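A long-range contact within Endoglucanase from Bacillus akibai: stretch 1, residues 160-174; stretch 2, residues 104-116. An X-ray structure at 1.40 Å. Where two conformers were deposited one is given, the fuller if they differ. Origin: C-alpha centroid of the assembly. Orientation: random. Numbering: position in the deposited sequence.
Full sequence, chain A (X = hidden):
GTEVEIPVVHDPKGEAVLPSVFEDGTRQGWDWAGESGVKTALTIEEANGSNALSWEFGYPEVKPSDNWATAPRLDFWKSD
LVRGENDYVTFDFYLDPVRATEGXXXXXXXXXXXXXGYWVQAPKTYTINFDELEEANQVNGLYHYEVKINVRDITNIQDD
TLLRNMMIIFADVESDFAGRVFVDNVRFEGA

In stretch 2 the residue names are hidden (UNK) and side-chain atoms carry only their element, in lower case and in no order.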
ATOM      1  N   ASP A 160     -13.756  -5.671  19.425  1.00 19.06           N
ATOM      2  CA  ASP A 160     -14.746  -4.739  19.960  1.00 19.33           C
ATOM      3  C   ASP A 160     -14.310  -3.260  19.953  1.00 19.31           C
ATOM      4  O   ASP A 160     -15.015  -2.396  20.453  1.00 20.98           O
ATOM      5  CB  ASP A 160     -15.200  -5.157  21.372  1.00 19.20           C
ATOM      6  CG  ASP A 160     -14.143  -4.943  22.441  1.00 22.66           C
ATOM      7  OD1 ASP A 160     -12.970  -4.604  22.163  1.00 20.64           O
ATOM      8  OD2 ASP A 160     -14.442  -5.126  23.647  1.00 23.97           O
ATOM      9  N   THR A 161     -13.154  -2.959  19.380  1.00 20.04           N
ATOM     10  CA  THR A 161     -12.689  -1.565  19.321  1.00 20.28           C
ATOM     11  C   THR A 161     -13.619  -0.692  18.473  1.00 19.77           C
ATOM     12  O   THR A 161     -13.901  -1.033  17.316  1.00 19.95           O
ATOM     13  CB  THR A 161     -11.310  -1.506  18.700  1.00 20.10           C
ATOM     14  OG1 THR A 161     -10.395  -2.263  19.496  1.00 22.06           O
ATOM     15  CG2 THR A 161     -10.767  -0.065  18.663  1.00 21.37           C
ATOM     16  N   LEU A 162     -14.072   0.433  19.003  1.00 20.64           N
ATOM     17  CA  LEU A 162     -14.888   1.378  18.256  1.00 20.66           C
ATOM     18  C   LEU A 162     -13.986   2.084  17.253  1.00 19.95           C
ATOM     19  O   LEU A 162     -13.025   2.741  17.615  1.00 20.12           O
ATOM     20  CB  LEU A 162     -15.565   2.388  19.172  1.00 21.34           C
ATOM     21  CG  LEU A 162     -16.630   1.757  20.072  1.00 24.05           C
ATOM     22  CD1 LEU A 162     -17.030   2.781  21.149  1.00 26.54           C
ATOM     23  CD2 LEU A 162     -17.830   1.285  19.313  1.00 24.18           C
ATOM     24  N   LEU A 163     -14.315   1.948  15.974  1.00 18.73           N
ATOM     25  CA  LEU A 163     -13.480   2.452  14.898  1.00 19.14           C
ATOM     26  C   LEU A 163     -13.850   3.874  14.467  1.00 18.57           C
ATOM     27  O   LEU A 163     -13.035   4.539  13.810  1.00 17.61           O
ATOM     28  CB  LEU A 163     -13.544   1.477  13.716  1.00 18.19           C
ATOM     29  CG  LEU A 163     -13.064   0.054  14.040  1.00 18.08           C
ATOM     30  CD1 LEU A 163     -13.358  -0.896  12.871  1.00 18.95           C
ATOM     31  CD2 LEU A 163     -11.592   0.062  14.388  1.00 20.76           C
ATOM     32  N   ARG A 164     -15.071   4.321  14.820  1.00 19.01           N
ATOM     33  CA  ARG A 164     -15.588   5.672  14.595  1.00 19.01           C
ATOM     34  C   ARG A 164     -15.945   6.012  13.150  1.00 18.40           C
ATOM     35  O   ARG A 164     -17.072   6.394  12.830  1.00 19.14           O
ATOM     36  CB  ARG A 164     -14.662   6.749  15.164  1.00 19.90           C
ATOM     37  CG  ARG A 164     -15.325   8.136  15.269  1.00 21.66           C
ATOM     38  CD  ARG A 164     -14.363   9.250  15.600  1.00 22.07           C
ATOM     39  NE  ARG A 164     -13.501   9.526  14.477  1.00 22.25           N
ATOM     40  CZ  ARG A 164     -12.695  10.579  14.378  1.00 23.40           C
ATOM     41  NH1 ARG A 164     -12.615  11.453  15.380  1.00 25.75           N
ATOM     42  NH2 ARG A 164     -11.967  10.759  13.293  1.00 23.00           N
ATOM     43  N   ASN A 165     -14.961   5.917  12.283  1.00 18.23           N
ATOM     44  CA  ASN A 165     -15.175   6.152  10.880  1.00 17.82           C
ATOM     45  C   ASN A 165     -14.202   5.340  10.045  1.00 18.56           C
ATOM     46  O   ASN A 165     -13.102   5.005  10.495  1.00 18.30           O
ATOM     47  CB  ASN A 165     -15.135   7.665  10.531  1.00 18.75           C
ATOM     48  CG  ASN A 165     -13.789   8.300  10.756  1.00 18.35           C
ATOM     49  OD1 ASN A 165     -13.323   8.401  11.888  1.00 20.33           O
ATOM     50  ND2 ASN A 165     -13.154   8.743   9.693  1.00 19.71           N
HETATM   51  N   MSE A 166     -14.620   5.070   8.817  1.00 18.58           N
HETATM   52  CA  MSE A 166     -13.870   4.320   7.849  1.00 19.85           C
HETATM   53  C   MSE A 166     -13.638   5.208   6.654  1.00 20.68           C
HETATM   54  O   MSE A 166     -14.562   5.816   6.105  1.00 21.35           O
HETATM   55  CB  MSE A 166     -14.688   3.109   7.435  1.00 19.91           C
HETATM   56  CG  MSE A 166     -14.192   2.353   6.215  1.00 20.12           C
HETATM   57 SE   MSE A 166     -15.074   0.700   5.855  1.00 26.76          SE
HETATM   58  CE  MSE A 166     -16.836   1.144   6.331  1.00 22.38           C
HETATM   59  N   MSE A 167     -12.387   5.444   6.291  0.50 23.53           N
HETATM   60  CA  MSE A 167     -12.124   6.019   4.914  0.50 23.93           C
HETATM   61  C   MSE A 167     -11.445   5.051   3.971  0.50 23.48           C
HETATM   62  O   MSE A 167     -10.692   4.123   4.374  0.50 25.23           O
HETATM   63  CB  MSE A 167     -11.244   7.323   4.936  0.50 24.93           C
HETATM   64  CG  MSE A 167     -11.772   8.399   6.048  0.50 24.71           C
HETATM   65 SE   MSE A 167     -10.491   9.687   6.720  0.50 30.07          SE
HETATM   66  CE  MSE A 167      -9.436   9.701   5.123  0.50 19.68           C
ATOM     67  N   ILE A 168     -11.715   5.320   2.712  1.00 18.34           N
ATOM     68  CA  ILE A 168     -11.199   4.539   1.597  1.00 17.73           C
ATOM     69  C   ILE A 168     -10.514   5.542   0.702  1.00 16.90           C
ATOM     70  O   ILE A 168     -11.164   6.493   0.222  1.00 16.93           O
ATOM     71  CB  ILE A 168     -12.302   3.755   0.839  1.00 17.51           C
ATOM     72  CG1 ILE A 168     -13.086   2.875   1.819  1.00 19.28           C
ATOM     73  CG2 ILE A 168     -11.674   2.912  -0.222  1.00 18.64           C
ATOM     74  CD1 ILE A 168     -14.235   2.167   1.200  1.00 21.02           C
ATOM     75  N   ILE A 169      -9.228   5.341   0.473  1.00 17.05           N
ATOM     76  CA  ILE A 169      -8.381   6.256  -0.284  1.00 17.21           C
ATOM     77  C   ILE A 169      -8.053   5.623  -1.603  1.00 16.79           C
ATOM     78  O   ILE A 169      -7.597   4.478  -1.646  1.00 17.75           O
ATOM     79  CB  ILE A 169      -7.098   6.551   0.516  1.00 18.15           C
ATOM     80  CG1 ILE A 169      -7.447   7.205   1.860  1.00 20.55           C
ATOM     81  CG2 ILE A 169      -6.199   7.497  -0.302  1.00 19.86           C
ATOM     82  CD1 ILE A 169      -6.316   7.321   2.831  1.00 27.09           C
ATOM     83  N   PHE A 170      -8.259   6.349  -2.698  1.00 16.69           N
ATOM     84  CA  PHE A 170      -8.059   5.857  -4.065  1.00 17.00           C
ATOM     85  C   PHE A 170      -6.896   6.624  -4.673  1.00 16.77           C
ATOM     86  O   PHE A 170      -7.090   7.691  -5.289  1.00 17.88           O
ATOM     87  CB  PHE A 170      -9.323   6.038  -4.897  1.00 17.20           C
ATOM     88  CG  PHE A 170     -10.504   5.270  -4.385  1.00 17.23           C
ATOM     89  CD1 PHE A 170     -11.303   5.786  -3.397  1.00 17.20           C
ATOM     90  CD2 PHE A 170     -10.829   4.020  -4.900  1.00 17.96           C
ATOM     91  CE1 PHE A 170     -12.427   5.119  -2.939  1.00 17.93           C
ATOM     92  CE2 PHE A 170     -11.945   3.331  -4.436  1.00 18.00           C
ATOM     93  CZ  PHE A 170     -12.735   3.884  -3.458  1.00 17.57           C
ATOM     94  N   ALA A 171      -5.678   6.141  -4.503  1.00 16.56           N
ATOM     95  CA  ALA A 171      -4.477   6.921  -4.836  1.00 17.34           C
ATOM     96  C   ALA A 171      -3.911   6.601  -6.214  1.00 17.96           C
ATOM     97  O   ALA A 171      -3.871   5.463  -6.650  1.00 18.21           O
ATOM     98  CB  ALA A 171      -3.419   6.684  -3.791  1.00 18.06           C
ATOM     99  N   ASP A 172      -3.441   7.642  -6.886  1.00 18.50           N
ATOM    100  CA  ASP A 172      -2.791   7.564  -8.184  1.00 19.10           C
ATOM    101  C   ASP A 172      -1.406   6.952  -8.067  1.00 19.05           C
ATOM    102  O   ASP A 172      -0.620   7.344  -7.201  1.00 21.26           O
ATOM    103  CB  ASP A 172      -2.675   8.996  -8.710  1.00 18.84           C
ATOM    104  CG  ASP A 172      -2.228   9.093 -10.146  1.00 20.78           C
ATOM    105  OD1 ASP A 172      -2.235   8.116 -10.902  1.00 19.76           O
ATOM    106  OD2 ASP A 172      -1.846  10.223 -10.550  1.00 23.55           O
ATOM    107  N   VAL A 173      -1.084   6.038  -8.971  1.00 18.12           N
ATOM    108  CA  VAL A 173       0.267   5.524  -9.138  1.00 19.56           C
ATOM    109  C   VAL A 173       0.665   5.735 -10.600  1.00 18.77           C
ATOM    110  O   VAL A 173       0.572   4.845 -11.430  1.00 18.31           O
ATOM    111  CB  VAL A 173       0.354   4.014  -8.811  1.00 20.12           C
ATOM    112  CG1 VAL A 173       1.800   3.564  -8.811  1.00 21.03           C
ATOM    113  CG2 VAL A 173      -0.320   3.680  -7.469  1.00 20.23           C
ATOM    114  N   GLU A 174       1.106   6.956 -10.894  1.00 19.76           N
ATOM    115  CA  GLU A 174       1.600   7.315 -12.225  1.00 20.74           C
ATOM    116  C   GLU A 174       0.591   7.020 -13.365  1.00 20.83           C
ATOM    117  O   GLU A 174       0.970   6.595 -14.460  1.00 20.31           O
ATOM    118  CB  GLU A 174       2.951   6.620 -12.511  1.00 22.14           C
ATOM    119  CG  GLU A 174       4.103   7.079 -11.619  1.00 26.96           C
ATOM    120  CD  GLU A 174       5.419   6.310 -11.846  1.00 33.03           C
ATOM    121  OE1 GLU A 174       5.511   5.438 -12.757  1.00 38.88           O
ATOM    122  OE2 GLU A 174       6.382   6.568 -11.095  1.00 39.18           O
ATOM    123  N   UNK A 104      -1.391   2.799 -12.371  1.00 17.37           N
ATOM    124  CA  UNK A 104      -2.160   1.983 -11.451  1.00 17.74           C
ATOM    125  C   UNK A 104      -2.862   2.877 -10.456  1.00 17.94           C
ATOM    126  O   UNK A 104      -2.633   4.094 -10.423  1.00 17.87           O
ATOM    127  c   UNK A 104      -1.243   0.948 -10.753  1.00 18.36           C
ATOM    128  N   UNK A 105      -3.712   2.264  -9.647  1.00 17.98           N
ATOM    129  CA  UNK A 105      -4.442   2.931  -8.575  1.00 18.49           C
ATOM    130  C   UNK A 105      -4.284   2.061  -7.325  1.00 17.51           C
ATOM    131  O   UNK A 105      -4.533   0.856  -7.420  1.00 18.58           O
ATOM    132  c   UNK A 105      -5.913   3.016  -8.939  1.00 19.88           C
ATOM    133  c   UNK A 105      -8.583   4.939  -9.244  1.00 24.69           C
ATOM    134 se   UNK A 105      -8.705   3.603  -8.335  1.00 25.48          SE
ATOM    135  c   UNK A 105      -6.812   3.631  -7.870  1.00 17.45           C
ATOM    136  N   UNK A 106      -3.915   2.662  -6.192  1.00 17.93           N
ATOM    137  CA  UNK A 106      -3.758   1.988  -4.911  1.00 18.01           C
ATOM    138  C   UNK A 106      -4.923   2.351  -4.021  1.00 18.62           C
ATOM    139  O   UNK A 106      -5.109   3.545  -3.701  1.00 20.31           O
ATOM    140  c   UNK A 106      -1.216   1.706  -4.762  1.00 19.39           C
ATOM    141  o   UNK A 106      -0.071   2.138  -4.462  1.00 23.61           O
ATOM    142  n   UNK A 106      -1.404   0.654  -5.502  1.00 19.74           N
ATOM    143  c   UNK A 106      -2.457   2.402  -4.215  1.00 18.50           C
ATOM    144  N   UNK A 107      -5.663   1.347  -3.570  1.00 17.22           N
ATOM    145  CA  UNK A 107      -6.789   1.535  -2.661  1.00 17.08           C
ATOM    146  C   UNK A 107      -6.347   1.169  -1.238  1.00 16.36           C
ATOM    147  O   UNK A 107      -5.859   0.044  -1.004  1.00 16.94           O
ATOM    148  c   UNK A 107      -9.536   0.280  -5.071  1.00 19.70           C
ATOM    149  c   UNK A 107      -7.995   0.675  -3.107  1.00 17.57           C
ATOM    150  c   UNK A 107      -9.132   0.847  -2.129  1.00 18.67           C
ATOM    151  c   UNK A 107      -8.405   1.085  -4.526  1.00 18.89           C
ATOM    152  N   UNK A 108      -6.487   2.100  -0.295  1.00 16.40           N
ATOM    153  CA  UNK A 108      -6.171   1.872   1.103  1.00 17.19           C
ATOM    154  C   UNK A 108      -7.359   2.112   1.986  1.00 17.71           C
ATOM    155  O   UNK A 108      -8.280   2.843   1.663  1.00 16.89           O
ATOM    156  c   UNK A 108      -3.654   2.312   1.005  1.00 21.55           C
ATOM    157  o   UNK A 108      -3.121   2.931   0.108  1.00 26.01           O
ATOM    158  n   UNK A 108      -3.163   1.150   1.496  1.00 22.42           N
ATOM    159  c   UNK A 108      -5.014   2.778   1.543  1.00 18.57           C
ATOM    160  N   UNK A 109      -7.362   1.422   3.114  1.00 17.85           N
ATOM    161  CA  UNK A 109      -8.463   1.450   4.061  1.00 18.08           C
ATOM    162  C   UNK A 109      -7.925   1.881   5.418  1.00 18.07           C
ATOM    163  O   UNK A 109      -6.976   1.288   5.936  1.00 17.63           O
ATOM    164  c   UNK A 109     -10.166  -0.198   5.155  1.00 21.16           C
ATOM    165  c   UNK A 109     -11.414   0.560   4.812  1.00 22.39           C
ATOM    166  c   UNK A 109      -9.055   0.054   4.148  1.00 19.04           C
ATOM    167  c   UNK A 109     -10.500  -1.713   5.232  1.00 22.67           C
ATOM    168  N   UNK A 110      -8.557   2.886   6.000  1.00 17.75           N
ATOM    169  CA  UNK A 110      -8.146   3.509   7.250  1.00 17.93           C
ATOM    170  C   UNK A 110      -9.348   3.598   8.168  1.00 17.49           C
ATOM    171  O   UNK A 110     -10.477   3.822   7.722  1.00 18.54           O
ATOM    172  c   UNK A 110      -7.565   4.923   7.014  1.00 19.69           C
ATOM    173  c   UNK A 110      -6.349   4.831   6.122  1.00 21.60           C
ATOM    174  c   UNK A 110      -7.237   5.644   8.329  1.00 22.11           C
ATOM    175  N   UNK A 111      -9.139   3.342   9.455  1.00 16.82           N
ATOM    176  CA  UNK A 111     -10.097   3.663  10.493  1.00 17.88           C
ATOM    177  C   UNK A 111      -9.488   4.659  11.454  1.00 17.53           C
ATOM    178  O   UNK A 111      -8.265   4.812  11.521  1.00 18.06           O
ATOM    179  c   UNK A 111     -12.897   0.363   9.176  1.00 19.34           C
ATOM    180  c   UNK A 111     -11.084   1.318  10.438  1.00 19.34           C
ATOM    181  c   UNK A 111     -12.131  -0.706   8.878  1.00 19.93           C
ATOM    182  c   UNK A 111     -10.866  -0.803   9.338  1.00 22.12           C
ATOM    183  c   UNK A 111     -10.507   2.407  11.283  1.00 17.80           C
ATOM    184  c   UNK A 111     -10.335   0.209  10.109  1.00 21.88           C
ATOM    185  c   UNK A 111     -12.383   1.392   9.957  1.00 18.33           C
ATOM    186  N   UNK A 112     -10.322   5.329  12.214  1.00 17.62           N
ATOM    187  CA  UNK A 112      -9.827   6.314  13.173  1.00 17.82           C
ATOM    188  C   UNK A 112     -10.343   6.078  14.611  1.00 18.53           C
ATOM    189  O   UNK A 112     -11.030   6.938  15.181  1.00 19.69           O
ATOM    190  c   UNK A 112     -10.191   7.712  12.671  1.00 19.34           C
ATOM    191  c   UNK A 112      -9.700   8.026  11.272  1.00 19.72           C
ATOM    192  c   UNK A 112      -9.669   9.508  11.019  1.00 22.62           C
ATOM    193  o   UNK A 112     -10.570  10.054  10.403  1.00 23.00           O
ATOM    194  n   UNK A 112      -8.643  10.170  11.530  1.00 24.09           N
ATOM    195  N   UNK A 113      -9.973   4.956  15.221  1.00 19.58           N
ATOM    196  CA  UNK A 113     -10.366   4.670  16.611  1.00 20.02           C
ATOM    197  C   UNK A 113      -9.734   5.687  17.581  1.00 22.14           C
ATOM    198  O   UNK A 113      -8.522   5.803  17.596  1.00 21.49           O
ATOM    199  c   UNK A 113      -8.725   3.082  15.833  1.00 21.41           C
ATOM    200  c   UNK A 113      -9.785   3.278  16.887  1.00 20.37           C
ATOM    201  c   UNK A 113      -9.107   3.905  14.666  1.00 19.95           C
ATOM    202  N   UNK A 114     -10.533   6.406  18.370  1.00 24.13           N
ATOM    203  CA  UNK A 114      -9.952   7.308  19.385  1.00 25.61           C
ATOM    204  C   UNK A 114      -9.004   6.613  20.362  1.00 27.25           C
ATOM    205  O   UNK A 114      -8.122   7.273  20.903  1.00 28.95           O
ATOM    206  c   UNK A 114     -12.257   7.769  19.128  1.00 26.52           C
ATOM    207  c   UNK A 114     -11.184   7.850  20.115  1.00 26.38           C
ATOM    208  c   UNK A 114     -12.002   6.483  18.338  1.00 25.03           C
ATOM    209  N   UNK A 115      -9.164   5.313  20.577  1.00 27.74           N
ATOM    210  CA  UNK A 115      -8.246   4.573  21.455  1.00 29.24           C
ATOM    211  C   UNK A 115      -6.906   4.208  20.816  1.00 29.45           C
ATOM    212  O   UNK A 115      -6.007   3.729  21.526  1.00 31.54           O
ATOM    213  c   UNK A 115      -8.892   3.281  21.975  1.00 29.41           C
ATOM    214  o   UNK A 115      -9.313   2.462  20.871  1.00 31.02           O
ATOM    215  c   UNK A 115     -10.141   3.567  22.761  1.00 30.66           C
ATOM    216  N   UNK A 116      -6.768   4.350  19.491  1.00 29.24           N
ATOM    217  CA  UNK A 116      -5.468   4.191  18.824  1.00 29.24           C
ATOM    218  C   UNK A 116      -5.037   5.379  17.986  1.00 28.07           C
ATOM    219  O   UNK A 116      -4.729   5.247  16.797  1.00 27.01           O
ATOM    220  c   UNK A 116      -5.397   2.924  17.948  1.00 30.49           C
ATOM    221  n   UNK A 116      -3.297   2.799  16.678  1.00 33.12           N
ATOM    222  o   UNK A 116      -3.430   1.707  18.658  1.00 36.91           O
ATOM    223  c   UNK A 116      -3.953   2.414  17.780  1.00 33.27           C
TER
HETATM  224  O   HOH W   1     -11.730   3.567  19.836  1.00 27.79           O

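Position 104 carries one side-chain carbon, its CB, 4.0 Å from CB of Val173; a lone carbon identifies alanine. Ala104 and Val173 form a hydrogen-bonded antiparallel pair, N of Ala104 to O of Val173 at 3.0 Å and N of Val173 to O of Ala104 at 2.9 Å.

Position 105 has an unbranched chain of two carbons, selenium and a terminal carbon. The selenium lies 4.1 Å from CD2 of Phe170, at the ring edge near its plane. This is methionine, present as selenomethionine; Met105 pairs with Asp172.

At 106, two carbons are followed by one oxygen and one nitrogen on the second, and the oxygen lies 3.4 Å from CG2 of Val173. Bond lengths alone hardly separate an amide from a carboxylate, but the deposited elements do: this is asparagine. OD1 of Asn106 is hydrogen-bonded elsewhere in the structure.

Position 107 shows four carbons forked at the first, one arm two carbons long. The inner carbon of that arm approaches CD2 of Phe170 at 3.8 Å, and the one-carbon arm meets CG2 of Ile168, also at 3.8 Å. This is isoleucine.

Position 108 repeats the pattern of two carbons bearing an oxygen and a nitrogen. Its CB lies 4.4 Å from CB of Ile169, and its link to stretch 1 is through the backbone: N of Ile169 to O of 108 is 2.9 Å, with an angle of 171° at the hydrogen. The residue is another asparagine, Asn108.

Position 109 has four carbons forked at the second; one of the end carbons packs 3.6 Å from CG of Met166. This is leucine.

At 110 one carbon carries two more, one of which lies 4.1 Å from CD1 of Ile169: the signature of valine.

Position 111 has one carbon leading to a six-carbon ring without a hydroxyl. CD1 of Leu163 sits over the ring face, 3.9 Å from its centroid and 11° off the normal, a CH-pi contact. This is phenylalanine.

Position 112 extends through three carbons, the third bearing oxygen and nitrogen. ND2 of Asn165 donates to that oxygen at 3.0 Å and 168°. This is glutamine.

Position 113 has three carbons closing a ring onto the backbone nitrogen, its CB 3.4 Å from O of Leu162: proline.

Position 114 has the same closed ring, and its carbon bonded to the nitrogen is 4.1 Å from CB of Arg164: again proline.

At 115 one carbon carries an oxygen and a carbon. The oxygen is 3.7 Å from CG2 of Thr161, while a water bridges N of 115 and O of Leu162. This is threonine.

Position 116, two carbons with an oxygen and a nitrogen, is asparagine; Asn116 makes no contact with stretch 1.

The contact is therefore an antiparallel strand pair, its N-to-C directions 154° apart. Reciprocal backbone bonds recur at alternate residues. Met105, Ile107, Leu109 and Phe111 share one sheet face with Met166, Ile168 and Phe170, making an apolar layer; at the end of the pairing, Gln112, just past its strand, and Asn165, the first residue of the other strand, add a side-chain hydrogen bond.

Stretch 2, residues 104-116: AMNINLVFQPPTN
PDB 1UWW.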